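Local atomic coordinates of D-glyceraldehyde dehydrogenase (NADP(+)) (Thermoplasma acidophilum, PDB entry 5IZD), a protein that oxidises D-glyceraldehyde to (R)-glycerate with NADP(+) as electron acceptor, a step of the non-phosphorylated Entner-Doudoroff pathway. Residues T146-P151 against S174-G179. Sequence-based numbering, arbitrary orientation.
Sequences TPWNFP and SSDTPG. With NAP (NADP nicotinamide-adenine-dinucleotide phosphate), chain I.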
ATOM      1  N   THR A 146     -22.881  18.514  -8.518  1.00 29.19           N
ATOM      2  CA  THR A 146     -23.678  17.521  -7.774  1.00 29.04           C
ATOM      3  C   THR A 146     -25.063  17.340  -8.376  1.00 29.15           C
ATOM      4  O   THR A 146     -25.641  18.297  -8.968  1.00 29.48           O
ATOM      5  CB  THR A 146     -23.748  17.794  -6.242  1.00 29.24           C
ATOM      6  OG1 THR A 146     -24.187  19.116  -5.983  1.00 29.64           O
ATOM      7  CG2 THR A 146     -22.375  17.627  -5.659  1.00 29.21           C
ATOM      8  N   PRO A 147     -25.595  16.103  -8.272  1.00 28.76           N
ATOM      9  CA  PRO A 147     -26.960  15.830  -8.749  1.00 28.84           C
ATOM     10  C   PRO A 147     -28.089  16.097  -7.710  1.00 29.12           C
ATOM     11  O   PRO A 147     -27.833  16.483  -6.562  1.00 29.25           O
ATOM     12  CB  PRO A 147     -26.891  14.365  -9.095  1.00 28.33           C
ATOM     13  CG  PRO A 147     -26.006  13.825  -8.037  1.00 28.19           C
ATOM     14  CD  PRO A 147     -24.992  14.890  -7.689  1.00 28.30           C
ATOM     15  N   TRP A 148     -29.330  15.905  -8.127  1.00 29.21           N
ATOM     16  CA  TRP A 148     -30.480  16.214  -7.265  1.00 29.71           C
ATOM     17  C   TRP A 148     -30.899  15.016  -6.415  1.00 29.77           C
ATOM     18  O   TRP A 148     -31.643  15.204  -5.412  1.00 30.07           O
ATOM     19  CB  TRP A 148     -31.709  16.699  -8.092  1.00 29.92           C
ATOM     20  CG  TRP A 148     -32.005  15.831  -9.296  1.00 29.76           C
ATOM     21  CD1 TRP A 148     -31.588  16.047 -10.566  1.00 29.84           C
ATOM     22  CD2 TRP A 148     -32.698  14.583  -9.304  1.00 29.50           C
ATOM     23  NE1 TRP A 148     -32.017  15.038 -11.383  1.00 29.79           N
ATOM     24  CE2 TRP A 148     -32.688  14.112 -10.618  1.00 29.63           C
ATOM     25  CE3 TRP A 148     -33.355  13.846  -8.336  1.00 29.45           C
ATOM     26  CZ2 TRP A 148     -33.307  12.884 -10.994  1.00 29.49           C
ATOM     27  CZ3 TRP A 148     -33.940  12.619  -8.692  1.00 29.38           C
ATOM     28  CH2 TRP A 148     -33.939  12.169 -10.018  1.00 29.35           C
ATOM     29  N   ASN A 149     -30.496  13.808  -6.801  1.00 29.51           N
ATOM     30  CA  ASN A 149     -31.087  12.633  -6.206  1.00 29.70           C
ATOM     31  C   ASN A 149     -30.649  12.373  -4.759  1.00 30.03           C
ATOM     32  O   ASN A 149     -31.481  11.970  -3.940  1.00 30.05           O
ATOM     33  CB  ASN A 149     -30.937  11.440  -7.126  1.00 29.47           C
ATOM     34  CG  ASN A 149     -29.472  10.946  -7.254  1.00 29.22           C
ATOM     35  OD1 ASN A 149     -28.508  11.719  -7.140  1.00 29.18           O
ATOM     36  ND2 ASN A 149     -29.317   9.641  -7.447  1.00 29.02           N
ATOM     37  N   PHE A 150     -29.359  12.624  -4.442  1.00 30.32           N
ATOM     38  CA  PHE A 150     -28.832  12.600  -3.073  1.00 30.65           C
ATOM     39  C   PHE A 150     -28.157  13.942  -2.886  1.00 30.85           C
ATOM     40  O   PHE A 150     -26.900  14.053  -2.838  1.00 30.46           O
ATOM     41  CB  PHE A 150     -27.904  11.406  -2.830  1.00 30.72           C
ATOM     42  CG  PHE A 150     -28.638  10.099  -2.910  1.00 30.84           C
ATOM     43  CD1 PHE A 150     -29.399   9.654  -1.819  1.00 31.42           C
ATOM     44  CD2 PHE A 150     -28.722   9.420  -4.099  1.00 30.71           C
ATOM     45  CE1 PHE A 150     -30.193   8.504  -1.910  1.00 31.66           C
ATOM     46  CE2 PHE A 150     -29.526   8.289  -4.207  1.00 31.08           C
ATOM     47  CZ  PHE A 150     -30.259   7.826  -3.113  1.00 31.35           C
ATOM     48  N   PRO A 151     -28.989  14.982  -2.755  1.00 31.26           N
ATOM     49  CA  PRO A 151     -28.490  16.330  -2.842  1.00 31.63           C
ATOM     50  C   PRO A 151     -27.646  16.793  -1.639  1.00 32.15           C
ATOM     51  O   PRO A 151     -27.104  17.914  -1.685  1.00 33.30           O
ATOM     52  CB  PRO A 151     -29.795  17.171  -2.935  1.00 32.15           C
ATOM     53  CG  PRO A 151     -30.771  16.396  -2.084  1.00 32.19           C
ATOM     54  CD  PRO A 151     -30.410  14.940  -2.343  1.00 31.70           C
ATOM     55  N   SER A 174     -27.201  20.847  -8.335  1.00 30.29           N
ATOM     56  CA  SER A 174     -28.273  20.687  -9.293  1.00 30.80           C
ATOM     57  C   SER A 174     -29.233  21.862  -9.152  1.00 31.93           C
ATOM     58  O   SER A 174     -29.516  22.330  -8.019  1.00 32.12           O
ATOM     59  CB  SER A 174     -29.041  19.393  -9.053  1.00 30.43           C
ATOM     60  OG  SER A 174     -30.309  19.463  -9.665  1.00 30.49           O
ATOM     61  N   SER A 175     -29.800  22.295 -10.274  1.00 32.93           N
ATOM     62  CA  SER A 175     -30.839  23.328 -10.212  1.00 34.18           C
ATOM     63  C   SER A 175     -32.132  22.868  -9.549  1.00 34.47           C
ATOM     64  O   SER A 175     -32.949  23.722  -9.169  1.00 35.00           O
ATOM     65  CB  SER A 175     -31.166  23.858 -11.601  1.00 35.03           C
ATOM     66  OG  SER A 175     -30.082  24.633 -12.038  1.00 35.55           O
ATOM     67  N   ASP A 176     -32.323  21.560  -9.384  1.00 33.71           N
ATOM     68  CA  ASP A 176     -33.477  21.082  -8.647  1.00 34.11           C
ATOM     69  C   ASP A 176     -33.322  21.124  -7.122  1.00 33.57           C
ATOM     70  O   ASP A 176     -34.328  21.010  -6.422  1.00 33.71           O
ATOM     71  CB  ASP A 176     -33.829  19.651  -9.053  1.00 34.29           C
ATOM     72  CG  ASP A 176     -34.334  19.557 -10.467  1.00 34.94           C
ATOM     73  OD1 ASP A 176     -35.507  19.915 -10.688  1.00 36.60           O
ATOM     74  OD2 ASP A 176     -33.562  19.134 -11.353  1.00 35.10           O
ATOM     75  N   THR A 177     -32.095  21.259  -6.608  1.00 32.86           N
ATOM     76  CA  THR A 177     -31.828  21.103  -5.180  1.00 32.64           C
ATOM     77  C   THR A 177     -30.732  22.059  -4.665  1.00 32.75           C
ATOM     78  O   THR A 177     -29.810  21.624  -3.982  1.00 32.15           O
ATOM     79  CB  THR A 177     -31.412  19.656  -4.797  1.00 32.15           C
ATOM     80  OG1 THR A 177     -30.200  19.298  -5.483  1.00 31.68           O
ATOM     81  CG2 THR A 177     -32.484  18.637  -5.097  1.00 32.10           C
ATOM     82  N   PRO A 178     -30.898  23.381  -4.891  1.00 33.03           N
ATOM     83  CA  PRO A 178     -29.917  24.288  -4.348  1.00 33.30           C
ATOM     84  C   PRO A 178     -29.803  24.338  -2.791  1.00 33.47           C
ATOM     85  O   PRO A 178     -28.723  24.623  -2.282  1.00 33.51           O
ATOM     86  CB  PRO A 178     -30.393  25.636  -4.884  1.00 34.00           C
ATOM     87  CG  PRO A 178     -31.878  25.521  -4.979  1.00 34.21           C
ATOM     88  CD  PRO A 178     -31.987  24.109  -5.561  1.00 33.70           C
ATOM     89  N   GLY A 179     -30.909  24.108  -2.071  1.00 33.74           N
ATOM     90  CA  GLY A 179     -31.058  24.458  -0.638  1.00 34.00           C
ATOM     91  C   GLY A 179     -30.155  23.577   0.256  1.00 33.47           C
ATOM     92  O   GLY A 179     -29.493  24.049   1.196  1.00 33.26           O
TER
HETATM   93  PA  NAP I 601     -27.445  16.031 -14.867  1.00 42.11           P
HETATM   94  O1A NAP I 601     -27.931  16.887 -15.995  1.00 46.04           O
HETATM   95  O2A NAP I 601     -26.382  14.995 -15.164  1.00 46.71           O
HETATM   96  O5B NAP I 601     -26.943  17.017 -13.664  1.00 38.53           O
HETATM   97  C5B NAP I 601     -25.813  16.757 -12.800  1.00 34.31           C
HETATM   98  C4B NAP I 601     -25.051  18.063 -12.503  1.00 32.31           C
HETATM   99  O4B NAP I 601     -24.386  18.525 -13.693  1.00 31.06           O
HETATM  100  C3B NAP I 601     -25.983  19.220 -12.090  1.00 32.09           C
HETATM  101  O3B NAP I 601     -25.286  20.085 -11.153  1.00 31.70           O
HETATM  102  C2B NAP I 601     -26.224  19.935 -13.391  1.00 32.28           C
HETATM  103  O2B NAP I 601     -26.725  21.259 -13.240  1.00 34.08           O
HETATM  104  C1B NAP I 601     -24.854  19.871 -14.009  1.00 30.88           C
HETATM  105  N9A NAP I 601     -24.798  20.106 -15.460  1.00 27.38           N
HETATM  106  C8A NAP I 601     -25.793  19.992 -16.382  1.00 26.94           C
HETATM  107  N7A NAP I 601     -25.385  20.301 -17.594  1.00 28.49           N
HETATM  108  C5A NAP I 601     -24.027  20.599 -17.430  1.00 28.35           C
HETATM  109  C6A NAP I 601     -23.033  20.984 -18.331  1.00 29.52           C
HETATM  110  N6A NAP I 601     -23.252  21.126 -19.644  1.00 31.70           N
HETATM  111  N1A NAP I 601     -21.791  21.208 -17.855  1.00 30.61           N
HETATM  112  C2A NAP I 601     -21.567  21.090 -16.533  1.00 28.96           C
HETATM  113  N3A NAP I 601     -22.464  20.742 -15.601  1.00 29.17           N
HETATM  114  C4A NAP I 601     -23.683  20.497 -16.134  1.00 27.12           C
HETATM  115  O3  NAP I 601     -28.714  15.306 -14.245  1.00 52.78           O
HETATM  116  PN  NAP I 601     -30.271  15.388 -14.649  1.00 70.41           P
HETATM  117  O1N NAP I 601     -30.800  16.789 -14.403  1.00 63.76           O
HETATM  118  O2N NAP I 601     -31.040  14.332 -13.894  1.00 67.93           O
HETATM  119  O5D NAP I 601     -30.295  15.082 -16.168  1.00 68.93           O
HETATM  120  P2B NAP I 601     -28.322  21.549 -13.581  1.00 28.93           P
HETATM  121  O1X NAP I 601     -28.519  23.063 -13.406  1.00 34.61           O
HETATM  122  O2X NAP I 601     -29.133  20.831 -12.609  1.00 27.51           O
HETATM  123  O3X NAP I 601     -28.618  21.156 -14.989  1.00 28.38           O
HETATM  124  O   HOH W   1     -26.944  18.910  -6.040  1.00 28.71           O
HETATM  125  O   HOH W   2     -27.673  19.766  -3.499  1.00 33.93           O
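The indole of Trp148 meets Ser174 and Asp176 along its pyrrole side: Ser174 OG lies at the ring edge, close to its plane, while Asp176 OD2 approaches Trp148 CD1 obliquely at 3.7 Å, its carboxylate turned 78° from the ring and its OD1 accepting from Asn323 ND2 outside the two segments. One face carries CB of Asn149, offset toward the rim. A second edge position belongs to the cofactor, for Trp148 NE1 donates to O2N of the NADP pyrophosphate at 2.8 Å. In Trp148, chi1 of 47° together with chi2 of -95° turns NE1 toward that phosphate. An alanine in place of Trp148 would probably leave O2N without this donor and open a gap beside Ser174 and Asp176.

Serine suits position 174 because its short side chain fits beside Trp148 CB while Ser174 OG accepts from Asp176 N (2.9 Å), an ST turn within a type I turn. That turn presents Ser175, whose N and OG grip the 2'-phosphate oxygens O2X and O1X. Thr177 suits its place because its beta-branch supplies a methyl, CG2, that packs on Trp148 CB at 3.7 Å. No direct hydrogen bond joins the segments; one water links Thr146 OG1 and Pro147 O to Ser174 N, another Pro151 O to Thr177 O.

The two loops follow neighbouring parallel strands, 130-145 and 168-172, at their carboxyl ends, where a Rossmann-type domain binds its dinucleotide; here Thr146 O accepts from ribose O3B. They lead into helices 153-164 and 178-190, and helix 79-90 packs on Pro151 and Thr177.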